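Long-range contacts in cycloserine biosynthesis protein DcsG (Streptomyces lavendulae, PDB 6JIL), which catalyses the magnesium- and ATP-dependent ring closure of O-ureido-D-serine to the antibiotic D-cycloserine, as a monomeric ligase of the ATP-grasp family: residues 51-56 / 271-276; 83-88 / 242-247; 93-98 / 171-176; 182-187 / 257-262. One frame throughout, in Å; residues are numbered along the deposited sequence.

Contact 1. Residues 51-56 / 271-276. With MG (magnesium ion), chain I.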
# COMPACT_ATOMS: atom_id res chain seq x y z
N VAL A 51 -7.66 -12.21 12.87
CA VAL A 51 -6.43 -12.24 12.11
C VAL A 51 -6.12 -10.85 11.57
O VAL A 51 -7.02 -10.11 11.19
CB VAL A 51 -6.56 -13.23 10.92
CG1 VAL A 51 -5.40 -13.06 9.96
CG2 VAL A 51 -6.60 -14.66 11.44
N VAL A 52 -4.84 -10.49 11.57
CA VAL A 52 -4.38 -9.21 11.04
C VAL A 52 -3.26 -9.49 10.04
O VAL A 52 -2.31 -10.24 10.32
CB VAL A 52 -3.82 -8.27 12.13
CG1 VAL A 52 -3.09 -7.10 11.48
CG2 VAL A 52 -4.96 -7.74 12.98
N PHE A 53 -3.38 -8.90 8.85
CA PHE A 53 -2.38 -9.08 7.81
C PHE A 53 -1.30 -8.02 7.99
O PHE A 53 -1.52 -6.83 7.75
CB PHE A 53 -3.04 -8.97 6.44
CG PHE A 53 -4.17 -9.93 6.25
CD1 PHE A 53 -5.46 -9.47 6.07
CD2 PHE A 53 -3.94 -11.29 6.23
CE1 PHE A 53 -6.51 -10.36 5.86
CE2 PHE A 53 -4.98 -12.19 6.03
CZ PHE A 53 -6.27 -11.71 5.84
N ARG A 54 -0.13 -8.46 8.42
CA ARG A 54 0.97 -7.55 8.66
C ARG A 54 1.98 -7.47 7.53
O ARG A 54 2.15 -6.41 6.94
CB ARG A 54 1.67 -7.93 9.97
CG ARG A 54 0.84 -7.64 11.21
CD ARG A 54 0.46 -6.18 11.23
NE ARG A 54 1.65 -5.39 10.92
CZ ARG A 54 1.68 -4.36 10.09
NH1 ARG A 54 0.57 -3.95 9.48
NH2 ARG A 54 2.84 -3.76 9.83
N SER A 55 2.63 -8.59 7.23
CA SER A 55 3.64 -8.58 6.19
C SER A 55 3.75 -9.81 5.29
O SER A 55 4.84 -10.35 5.12
CB SER A 55 5.00 -8.31 6.83
OG SER A 55 5.24 -9.25 7.87
N PRO A 56 2.63 -10.26 4.71
CA PRO A 56 2.66 -11.43 3.83
C PRO A 56 3.01 -10.82 2.48
O PRO A 56 2.32 -11.01 1.48
CB PRO A 56 1.22 -11.90 3.88
CG PRO A 56 0.49 -10.60 3.84
CD PRO A 56 1.26 -9.72 4.81
N GLU A 271 -2.04 2.16 1.65
CA GLU A 271 -2.07 0.76 2.11
C GLU A 271 -2.93 0.57 3.35
O GLU A 271 -2.62 1.09 4.44
CB GLU A 271 -0.64 0.27 2.36
CG GLU A 271 0.11 -0.05 1.08
CD GLU A 271 1.58 -0.31 1.29
OE1 GLU A 271 1.93 -1.07 2.21
OE2 GLU A 271 2.39 0.25 0.54
N LEU A 272 -4.00 -0.19 3.19
CA LEU A 272 -4.94 -0.43 4.27
C LEU A 272 -5.03 -1.88 4.73
O LEU A 272 -5.57 -2.16 5.80
CB LEU A 272 -6.33 0.03 3.82
CG LEU A 272 -6.29 1.41 3.16
CD1 LEU A 272 -7.68 1.78 2.70
CD2 LEU A 272 -5.74 2.44 4.15
N CYS A 273 -4.51 -2.79 3.92
CA CYS A 273 -4.56 -4.21 4.25
C CYS A 273 -3.38 -4.68 5.06
O CYS A 273 -3.54 -5.10 6.20
CB CYS A 273 -4.67 -5.03 2.98
SG CYS A 273 -4.79 -6.79 3.29
N GLU A 274 -2.19 -4.64 4.46
CA GLU A 274 -0.96 -5.06 5.13
C GLU A 274 0.15 -4.02 4.93
O GLU A 274 1.17 -4.28 4.29
CB GLU A 274 -0.51 -6.42 4.57
CG GLU A 274 -0.76 -6.60 3.08
CD GLU A 274 -0.22 -5.46 2.24
OE1 GLU A 274 -0.78 -4.35 2.31
OE2 GLU A 274 0.78 -5.68 1.51
N PRO A 275 -0.03 -2.82 5.50
CA PRO A 275 0.95 -1.75 5.36
C PRO A 275 2.15 -1.78 6.28
O PRO A 275 2.09 -2.26 7.42
CB PRO A 275 0.13 -0.51 5.66
CG PRO A 275 -0.73 -1.01 6.81
CD PRO A 275 -1.20 -2.35 6.27
N SER A 276 3.26 -1.28 5.77
CA SER A 276 4.44 -1.12 6.59
C SER A 276 3.96 0.15 7.28
O SER A 276 3.50 1.09 6.61
CB SER A 276 5.66 -0.83 5.73
OG SER A 276 6.65 -0.14 6.47
MG MG I . 2.78 -0.15 -1.61
O HOH W 1 -5.23 -7.02 8.37
O HOH W 2 1.54 -1.97 -2.27
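A buried strand-to-loop contact joins F53 and R54, at the end of strand 50-55 in the parallel sheet of this ATP-grasp ligase, to C273, E274 and P275 in the loop that leaves the magnesium site. The guanidinium of R54 comes end-on to one carbonyl: NH2 reaches P275 O at 2.9 Å and NH1 reaches the same oxygen at 3.1 Å, with N-H...O angles of 143° and 137°. P275 O lies near the guanidinium plane, and the forked pair would limit the rotation of that group. The CB of R54 points away from the loop, yet the chain, bent at chi2 and chi3, has its guanidinium end near it. One residue earlier, the backbones come close without a direct hydrogen bond: F53 O meets E274 CA at 3.2 Å in a CA-H...O contact, while water 1 accepts from F53 N and gives a weak bond to C273 O. E274 puts its CB against P56 CD, and its carboxylate turns off to W59. E271 ends strand 265-271 just before the loop; its OE2 binds magnesium at 2.2 Å, alongside E269, and its OE1 forms a salt bridge with R254. E269 and E271 form the metal site, and E271 and R254 are probably active-site residues. C273 turns SG anti to its backbone N (chi1 -178°), which sets the sulfur obliquely beside the F53 ring, 3.9 Å from CD1.

Contact 2. Residues 83-88 / 242-247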
# COMPACT_ATOMS: atom_id res chain seq x y z
N MSE A 83 -12.92 -9.04 3.89
CA MSE A 83 -12.65 -9.26 2.48
C MSE A 83 -12.88 -8.10 1.53
O MSE A 83 -12.01 -7.79 0.71
CB MSE A 83 -13.40 -10.50 1.99
CG MSE A 83 -12.84 -11.78 2.60
SE MSE A 83 -11.00 -12.10 2.07
CE MSE A 83 -10.08 -10.95 3.29
N PRO A 84 -14.04 -7.43 1.60
CA PRO A 84 -14.24 -6.31 0.68
C PRO A 84 -13.05 -5.35 0.72
O PRO A 84 -12.53 -4.95 -0.32
CB PRO A 84 -15.53 -5.67 1.19
CG PRO A 84 -16.29 -6.84 1.71
CD PRO A 84 -15.22 -7.61 2.47
N LEU A 85 -12.61 -5.01 1.94
CA LEU A 85 -11.47 -4.12 2.14
C LEU A 85 -10.20 -4.73 1.55
O LEU A 85 -9.44 -4.06 0.87
CB LEU A 85 -11.24 -3.86 3.63
CG LEU A 85 -10.58 -2.56 4.11
CD1 LEU A 85 -9.89 -2.82 5.43
CD2 LEU A 85 -9.59 -2.03 3.10
N VAL A 86 -9.98 -6.01 1.82
CA VAL A 86 -8.80 -6.69 1.32
C VAL A 86 -8.68 -6.66 -0.21
O VAL A 86 -7.65 -6.25 -0.74
CB VAL A 86 -8.75 -8.17 1.80
CG1 VAL A 86 -7.58 -8.91 1.14
CG2 VAL A 86 -8.61 -8.20 3.32
N ARG A 87 -9.72 -7.10 -0.91
CA ARG A 87 -9.68 -7.11 -2.37
C ARG A 87 -9.45 -5.72 -2.94
O ARG A 87 -8.72 -5.54 -3.91
CB ARG A 87 -10.99 -7.66 -2.96
CG ARG A 87 -11.39 -9.04 -2.48
CD ARG A 87 -12.59 -9.57 -3.26
NE ARG A 87 -13.41 -10.46 -2.45
CZ ARG A 87 -14.41 -10.06 -1.66
NH1 ARG A 87 -14.74 -8.78 -1.59
NH2 ARG A 87 -15.08 -10.95 -0.93
N TRP A 88 -10.10 -4.74 -2.33
CA TRP A 88 -10.02 -3.35 -2.76
C TRP A 88 -8.65 -2.71 -2.47
O TRP A 88 -8.11 -1.97 -3.30
CB TRP A 88 -11.12 -2.54 -2.07
CG TRP A 88 -11.34 -1.16 -2.62
CD1 TRP A 88 -11.93 -0.84 -3.80
CD2 TRP A 88 -10.93 0.08 -2.03
NE1 TRP A 88 -11.93 0.52 -3.99
CE2 TRP A 88 -11.31 1.11 -2.91
CE3 TRP A 88 -10.28 0.42 -0.84
CZ2 TRP A 88 -11.07 2.46 -2.65
CZ3 TRP A 88 -10.03 1.77 -0.58
CH2 TRP A 88 -10.43 2.77 -1.48
N ALA A 242 -16.14 5.47 3.38
CA ALA A 242 -17.41 5.72 2.71
C ALA A 242 -17.66 4.78 1.53
O ALA A 242 -18.74 4.21 1.38
CB ALA A 242 -17.46 7.17 2.24
N HIS A 243 -16.64 4.64 0.69
CA HIS A 243 -16.72 3.79 -0.49
C HIS A 243 -17.08 2.35 -0.19
O HIS A 243 -17.89 1.74 -0.89
CB HIS A 243 -15.39 3.82 -1.24
CG HIS A 243 -15.39 2.98 -2.47
ND1 HIS A 243 -16.03 3.36 -3.63
CD2 HIS A 243 -14.86 1.76 -2.71
CE1 HIS A 243 -15.89 2.40 -4.53
NE2 HIS A 243 -15.18 1.42 -4.00
N LEU A 244 -16.47 1.79 0.85
CA LEU A 244 -16.69 0.40 1.23
C LEU A 244 -17.81 0.21 2.24
O LEU A 244 -18.16 -0.93 2.58
CB LEU A 244 -15.40 -0.20 1.79
CG LEU A 244 -14.23 -0.30 0.79
CD1 LEU A 244 -12.94 -0.61 1.52
CD2 LEU A 244 -14.55 -1.38 -0.23
N GLY A 245 -18.38 1.31 2.71
CA GLY A 245 -19.46 1.24 3.68
C GLY A 245 -19.00 0.74 5.04
O GLY A 245 -19.78 0.14 5.78
N LEU A 246 -17.74 0.99 5.38
CA LEU A 246 -17.20 0.55 6.65
C LEU A 246 -17.89 1.21 7.84
O LEU A 246 -18.13 2.42 7.85
CB LEU A 246 -15.69 0.81 6.68
CG LEU A 246 -14.78 -0.37 6.34
CD1 LEU A 246 -15.30 -1.15 5.15
CD2 LEU A 246 -13.38 0.15 6.08
N ASP A 247 -18.21 0.39 8.84
CA ASP A 247 -18.89 0.85 10.05
C ASP A 247 -17.92 1.51 11.00
O ASP A 247 -18.29 2.38 11.80
CB ASP A 247 -19.56 -0.33 10.77
CG ASP A 247 -20.60 -1.04 9.92
OD1 ASP A 247 -21.49 -0.36 9.37
OD2 ASP A 247 -20.52 -2.29 9.80
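W88 and H243 both hold CG anti to the backbone N (chi1 -168° and -180°), and the two rings meet from their respective helices with planes 30° apart. They are slid along each other and barely overlap: H243 CD2 lies over the rim of the indole, 3.4 Å from W88 NE1. H243 NE2 is equally near that nitrogen, but the angle is too poor for a hydrogen bond, and the indole N-H is used by D97 instead. L244 sets CG beside its own backbone N and brings both methyls to W88. CD2 sits over one face of the indole, 4.0 Å from W88 CG, whereas CD1 approaches W88 CE3 at 3.7 Å and also packs on L85 CA at 3.9 Å. This is helix-to-helix packing at the surface of the protein, between helix 83-89 and the C-terminal end of helix 227-244. That end closes in a Schellman motif at G245, which has positive phi; beyond it L246 points toward helix 83-89. L246 CD2 touches L85 CG more distantly, at 4.4 Å. L85 also packs against L250 and L272, and L272 also meets W88.

Contact 3. Residues 93-98 / 171-176. With ADP (adenosine-5'-diphosphate), chain G.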
# COMPACT_ATOMS: atom_id res chain seq x y z
N ARG A 93 -6.17 0.22 -8.24
CA ARG A 93 -7.30 0.79 -8.96
C ARG A 93 -8.14 1.61 -7.98
O ARG A 93 -9.05 2.34 -8.38
CB ARG A 93 -8.13 -0.30 -9.62
CG ARG A 93 -7.50 -0.85 -10.88
CD ARG A 93 -7.90 -2.28 -11.14
NE ARG A 93 -9.34 -2.42 -11.32
CZ ARG A 93 -9.97 -3.59 -11.25
NH1 ARG A 93 -9.28 -4.70 -11.01
NH2 ARG A 93 -11.29 -3.65 -11.42
N TYR A 94 -7.83 1.51 -6.69
CA TYR A 94 -8.56 2.28 -5.69
C TYR A 94 -8.29 3.77 -5.88
O TYR A 94 -9.02 4.62 -5.36
CB TYR A 94 -8.19 1.82 -4.26
CG TYR A 94 -6.71 1.92 -3.93
CD1 TYR A 94 -6.06 3.15 -3.89
CD2 TYR A 94 -5.95 0.77 -3.73
CE1 TYR A 94 -4.69 3.24 -3.67
CE2 TYR A 94 -4.57 0.85 -3.51
CZ TYR A 94 -3.95 2.08 -3.48
OH TYR A 94 -2.59 2.17 -3.33
N LEU A 95 -7.24 4.11 -6.63
CA LEU A 95 -6.91 5.52 -6.87
C LEU A 95 -8.02 6.24 -7.64
O LEU A 95 -8.16 7.46 -7.53
CB LEU A 95 -5.59 5.66 -7.64
CG LEU A 95 -4.29 5.32 -6.91
CD1 LEU A 95 -3.16 5.36 -7.90
CD2 LEU A 95 -4.04 6.29 -5.75
N ALA A 96 -8.80 5.50 -8.42
CA ALA A 96 -9.89 6.12 -9.18
C ALA A 96 -11.08 6.37 -8.26
O ALA A 96 -11.82 7.34 -8.44
CB ALA A 96 -10.30 5.22 -10.34
N ASP A 97 -11.26 5.51 -7.27
CA ASP A 97 -12.34 5.67 -6.31
C ASP A 97 -12.01 6.89 -5.45
O ASP A 97 -12.89 7.67 -5.09
CB ASP A 97 -12.48 4.42 -5.44
CG ASP A 97 -12.98 3.22 -6.22
OD1 ASP A 97 -12.33 2.15 -6.17
OD2 ASP A 97 -14.04 3.33 -6.88
N LEU A 98 -10.72 7.05 -5.13
CA LEU A 98 -10.29 8.19 -4.33
C LEU A 98 -10.53 9.47 -5.11
O LEU A 98 -11.00 10.46 -4.55
CB LEU A 98 -8.81 8.09 -3.98
CG LEU A 98 -8.44 7.00 -2.98
CD1 LEU A 98 -6.94 7.06 -2.66
CD2 LEU A 98 -9.26 7.17 -1.71
N HIS A 171 -3.64 -5.87 -13.84
CA HIS A 171 -4.03 -4.61 -14.48
C HIS A 171 -2.77 -3.76 -14.35
O HIS A 171 -2.00 -3.92 -13.41
CB HIS A 171 -5.19 -3.94 -13.74
CG HIS A 171 -6.54 -4.41 -14.17
ND1 HIS A 171 -7.00 -5.69 -13.92
CD2 HIS A 171 -7.53 -3.78 -14.84
CE1 HIS A 171 -8.22 -5.82 -14.40
NE2 HIS A 171 -8.57 -4.68 -14.97
N VAL A 172 -2.55 -2.85 -15.29
CA VAL A 172 -1.37 -2.00 -15.25
C VAL A 172 -1.75 -0.54 -15.15
O VAL A 172 -2.69 -0.08 -15.80
CB VAL A 172 -0.50 -2.20 -16.51
CG1 VAL A 172 0.71 -1.27 -16.48
CG2 VAL A 172 -0.05 -3.65 -16.60
N ILE A 173 -1.02 0.20 -14.32
CA ILE A 173 -1.27 1.61 -14.15
C ILE A 173 -0.17 2.43 -14.80
O ILE A 173 1.01 2.13 -14.66
CB ILE A 173 -1.39 1.99 -12.65
CG1 ILE A 173 -2.79 1.63 -12.15
CG2 ILE A 173 -1.14 3.47 -12.44
CD1 ILE A 173 -3.02 1.94 -10.70
N LEU A 174 -0.57 3.46 -15.54
CA LEU A 174 0.36 4.37 -16.21
C LEU A 174 0.19 5.72 -15.53
O LEU A 174 -0.93 6.21 -15.41
CB LEU A 174 0.02 4.50 -17.70
CG LEU A 174 0.06 3.24 -18.56
CD1 LEU A 174 -0.33 3.58 -20.00
CD2 LEU A 174 1.44 2.63 -18.52
N GLN A 175 1.29 6.32 -15.08
CA GLN A 175 1.21 7.63 -14.45
C GLN A 175 2.35 8.51 -14.91
O GLN A 175 3.44 8.03 -15.24
CB GLN A 175 1.33 7.54 -12.92
CG GLN A 175 0.40 6.57 -12.22
CD GLN A 175 0.67 6.51 -10.72
OE1 GLN A 175 1.81 6.36 -10.29
NE2 GLN A 175 -0.39 6.62 -9.93
N PRO A 176 2.12 9.83 -14.97
CA PRO A 176 3.22 10.69 -15.39
C PRO A 176 4.20 10.69 -14.22
O PRO A 176 3.79 10.53 -13.08
CB PRO A 176 2.55 12.04 -15.57
CG PRO A 176 1.43 11.99 -14.57
CD PRO A 176 0.88 10.60 -14.77
PB ADP G . 4.68 0.24 -4.49
O1B ADP G . 5.56 1.07 -3.42
O2B ADP G . 3.41 -0.28 -3.82
O3B ADP G . 5.53 -0.95 -4.99
PA ADP G . 4.56 2.75 -5.60
O1A ADP G . 3.42 3.51 -6.14
O2A ADP G . 4.76 3.18 -4.09
O3A ADP G . 4.23 1.16 -5.76
O5' ADP G . 5.85 3.09 -6.50
C5' ADP G . 7.03 2.68 -5.81
C4' ADP G . 8.04 3.84 -5.85
O4' ADP G . 8.23 4.28 -7.21
C3' ADP G . 7.54 5.04 -5.05
O3' ADP G . 7.95 4.97 -3.69
C2' ADP G . 8.14 6.22 -5.81
O2' ADP G . 9.44 6.56 -5.31
C1' ADP G . 8.18 5.74 -7.27
N9 ADP G . 6.99 6.21 -8.04
C8 ADP G . 5.91 5.45 -8.44
N7 ADP G . 5.08 6.18 -9.13
C5 ADP G . 5.56 7.43 -9.23
C6 ADP G . 5.22 8.57 -10.02
N6 ADP G . 4.05 8.59 -10.76
N1 ADP G . 6.07 9.61 -10.04
C2 ADP G . 7.21 9.61 -9.35
N3 ADP G . 7.57 8.57 -8.61
C4 ADP G . 6.79 7.48 -8.52
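R93 lays its guanidinium flat on the imidazole of H171 at the outer end of this contact, while L95, I173 and Q175 pack in its buried part. The buried part is apolar on the helix side: L95 CD1 touches Q175 NE2 at 3.7 Å and, more distantly, I173 CD1 at 4.4 Å. It seats helix 94-100 on strand 172-176 of the antiparallel sheet, part of the ATP-grasp domain. Q175 keeps CG anti to its carbonyl carbon, and chi2 of 176° carries CD straight on from CG; the side chain crosses that of L95 at about a right angle. Its NE2 bonds T108, and its OE1 accepts from both K137 and the adenine of ADP, ADP N6 lying 3.2 Å from Q175 OE1. The same amino group gives a second bond to P176 O at 3.0 Å.

Toward solvent, the exposed R93 holds on by a stack. Its plane is 19° from that of H171, with centres 4.2 Å apart, and NH1 stands over the ring near its rim, 3.7 Å from CE1. CD makes a CH-pi contact over the same ring. D91 forms a salt bridge with NH1, which probably balances the arginine charge.

Two carbonyl acceptors side by side suit the adenine amino group and would favour adenine over a base carrying a carbonyl there.

Contact 4. Residues 182-187 / 257-262. With ADP (adenosine-5'-diphosphate), chain G.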
# COMPACT_ATOMS: atom_id res chain seq x y z
N ASP A 182 12.05 13.40 -7.27
CA ASP A 182 13.50 13.27 -7.43
C ASP A 182 14.27 13.99 -6.32
O ASP A 182 15.30 13.50 -5.84
CB ASP A 182 13.93 13.84 -8.78
CG ASP A 182 13.87 12.82 -9.88
OD1 ASP A 182 14.09 13.19 -11.05
OD2 ASP A 182 13.60 11.64 -9.57
N ARG A 183 13.77 15.15 -5.91
CA ARG A 183 14.43 15.92 -4.87
C ARG A 183 13.74 15.94 -3.51
O ARG A 183 14.39 16.19 -2.50
CB ARG A 183 14.65 17.36 -5.36
CG ARG A 183 13.54 17.91 -6.26
CD ARG A 183 13.94 19.28 -6.82
NE ARG A 183 13.01 19.78 -7.84
CZ ARG A 183 11.80 20.25 -7.58
NH1 ARG A 183 11.35 20.30 -6.34
NH2 ARG A 183 11.02 20.67 -8.58
N HIS A 184 12.44 15.66 -3.47
CA HIS A 184 11.72 15.69 -2.21
C HIS A 184 11.10 14.36 -1.81
O HIS A 184 10.34 14.28 -0.85
CB HIS A 184 10.63 16.76 -2.27
CG HIS A 184 11.18 18.14 -2.48
ND1 HIS A 184 10.75 18.95 -3.51
CD2 HIS A 184 12.13 18.83 -1.82
CE1 HIS A 184 11.43 20.09 -3.48
NE2 HIS A 184 12.27 20.04 -2.46
N GLY A 185 11.44 13.31 -2.56
CA GLY A 185 10.89 12.00 -2.26
C GLY A 185 9.39 12.03 -2.03
O GLY A 185 8.66 12.64 -2.81
N GLU A 186 8.94 11.37 -0.97
CA GLU A 186 7.52 11.30 -0.65
C GLU A 186 7.34 11.28 0.87
O GLU A 186 8.30 11.04 1.60
CB GLU A 186 6.92 10.03 -1.25
CG GLU A 186 7.17 8.79 -0.40
CD GLU A 186 6.95 7.49 -1.14
OE1 GLU A 186 6.48 6.53 -0.51
OE2 GLU A 186 7.26 7.43 -2.35
N THR A 187 6.12 11.52 1.33
CA THR A 187 5.84 11.50 2.76
C THR A 187 4.76 10.46 3.02
O THR A 187 3.69 10.49 2.42
CB THR A 187 5.37 12.88 3.26
OG1 THR A 187 6.34 13.87 2.90
CG2 THR A 187 5.20 12.88 4.77
N LEU A 257 2.08 10.41 0.14
CA LEU A 257 1.88 11.66 -0.60
C LEU A 257 3.10 12.16 -1.33
O LEU A 257 4.23 11.98 -0.89
CB LEU A 257 1.44 12.76 0.37
CG LEU A 257 -0.02 12.85 0.81
CD1 LEU A 257 -0.64 11.48 0.90
CD2 LEU A 257 -0.07 13.58 2.15
N VAL A 258 2.86 12.82 -2.46
CA VAL A 258 3.92 13.43 -3.26
C VAL A 258 3.50 14.86 -3.55
O VAL A 258 2.31 15.19 -3.50
CB VAL A 258 4.17 12.66 -4.59
CG1 VAL A 258 4.75 11.29 -4.29
CG2 VAL A 258 2.88 12.54 -5.40
N ARG A 259 4.47 15.72 -3.84
CA ARG A 259 4.21 17.13 -4.11
C ARG A 259 3.97 17.42 -5.59
O ARG A 259 4.80 17.10 -6.43
CB ARG A 259 5.40 17.99 -3.64
CG ARG A 259 5.83 17.73 -2.20
CD ARG A 259 7.08 18.53 -1.80
NE ARG A 259 6.83 19.96 -1.59
CZ ARG A 259 6.84 20.88 -2.55
NH1 ARG A 259 7.09 20.54 -3.81
NH2 ARG A 259 6.59 22.14 -2.26
N GLY A 260 2.82 18.01 -5.90
CA GLY A 260 2.55 18.35 -7.29
C GLY A 260 3.34 19.60 -7.64
O GLY A 260 4.05 20.13 -6.79
N ALA A 261 3.24 20.06 -8.88
CA ALA A 261 3.95 21.28 -9.27
C ALA A 261 3.28 22.40 -8.49
O ALA A 261 3.92 23.37 -8.08
CB ALA A 261 3.81 21.51 -10.77
N ASP A 262 1.98 22.24 -8.29
CA ASP A 262 1.16 23.18 -7.54
C ASP A 262 1.73 23.34 -6.13
O ASP A 262 1.54 24.37 -5.48
CB ASP A 262 -0.27 22.62 -7.47
CG ASP A 262 -1.21 23.48 -6.66
OD1 ASP A 262 -2.39 23.09 -6.52
OD2 ASP A 262 -0.78 24.54 -6.15
PB ADP G . 4.68 0.24 -4.49
O1B ADP G . 5.56 1.07 -3.42
O2B ADP G . 3.41 -0.28 -3.82
O3B ADP G . 5.53 -0.95 -4.99
PA ADP G . 4.56 2.75 -5.60
O1A ADP G . 3.42 3.51 -6.14
O2A ADP G . 4.76 3.18 -4.09
O3A ADP G . 4.23 1.16 -5.76
O5' ADP G . 5.85 3.09 -6.50
C5' ADP G . 7.03 2.68 -5.81
C4' ADP G . 8.04 3.84 -5.85
O4' ADP G . 8.23 4.28 -7.21
C3' ADP G . 7.54 5.04 -5.05
O3' ADP G . 7.95 4.97 -3.69
C2' ADP G . 8.14 6.22 -5.81
O2' ADP G . 9.44 6.56 -5.31
C1' ADP G . 8.18 5.74 -7.27
N9 ADP G . 6.99 6.21 -8.04
C8 ADP G . 5.91 5.45 -8.44
N7 ADP G . 5.08 6.18 -9.13
C5 ADP G . 5.56 7.43 -9.23
C6 ADP G . 5.22 8.57 -10.02
N6 ADP G . 4.05 8.59 -10.76
N1 ADP G . 6.07 9.61 -10.04
C2 ADP G . 7.21 9.61 -9.35
N3 ADP G . 7.57 8.57 -8.61
C4 ADP G . 6.79 7.48 -8.52
O HOH W 3 5.05 14.90 0.02
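H184 and R259 meet obliquely, ring and guanidinium planes 58° apart, so the two flat groups do not stack. One face of the imidazole carries R183 CG, which stands 4.0 Å above the plane toward the rim, and the edge of the R183 guanidinium lies in plane with H184 CE1. From the neighbouring strand R259 touches the histidine mostly with its aliphatic part: CD lies 4.0 Å from H184 CB, and a bend at chi3 carries NE round. R259 NH1 ends 4.0 Å from H184 ND1; with R259 NH1 this near, a positive charge on the imidazole would probably be disfavoured.

Further in, the backbones pair as strands. T187 N gives a bond to L257 O at 3.0 Å, and L257 N returns one to T187 O at 2.8 Å, both nearly straight (167° and 174°). Water 3 bridges L257 O and T187 OG1 weakly. T187 and L257 point to one face of the sheet, where both touch Q229 of helix 227-244. E186 rests its CB against V258 CG1 and close to L257 O, and V258 packs on M266 and L268 of the next strand.

The E186 chain is extended beyond CG, and its OE2 accepts from the ribose hydroxyl, ADP O3', at 2.9 Å. G185, with positive phi, makes the turn from helix 181-184 into strand 186-192. The antiparallel hydrogen-bonded pair T187-L257 thus joins two neighbouring inner strands of the five-stranded sheet, and a carboxylate on a ribose hydroxyl, as E186 has on O3', is characteristic of ATP-grasp nucleotide sites.

In the fold
Contact 1 encloses the other three along the chain, and contact 2 in turn encloses contact 3. Contacts 1 and 2 share a packed interior: L272 CB lies 3.9 Å from L85 CD2, and F53 CE1 lies 3.9 Å from V86 CG2. Contact 2 passes on to contact 3 through W88 NE1, 2.8 Å from D97 OD1. Contacts 3 and 4 have centres about 18 Å apart and do not touch, yet ADP spans them, its adenine bonded by Q175 and P176 and its ribose by E186, among other residues. Contact 1 supplies the magnesium ligand E271, whereas W88 of contact 2 stays about 13 Å from magnesium, side chain to ion.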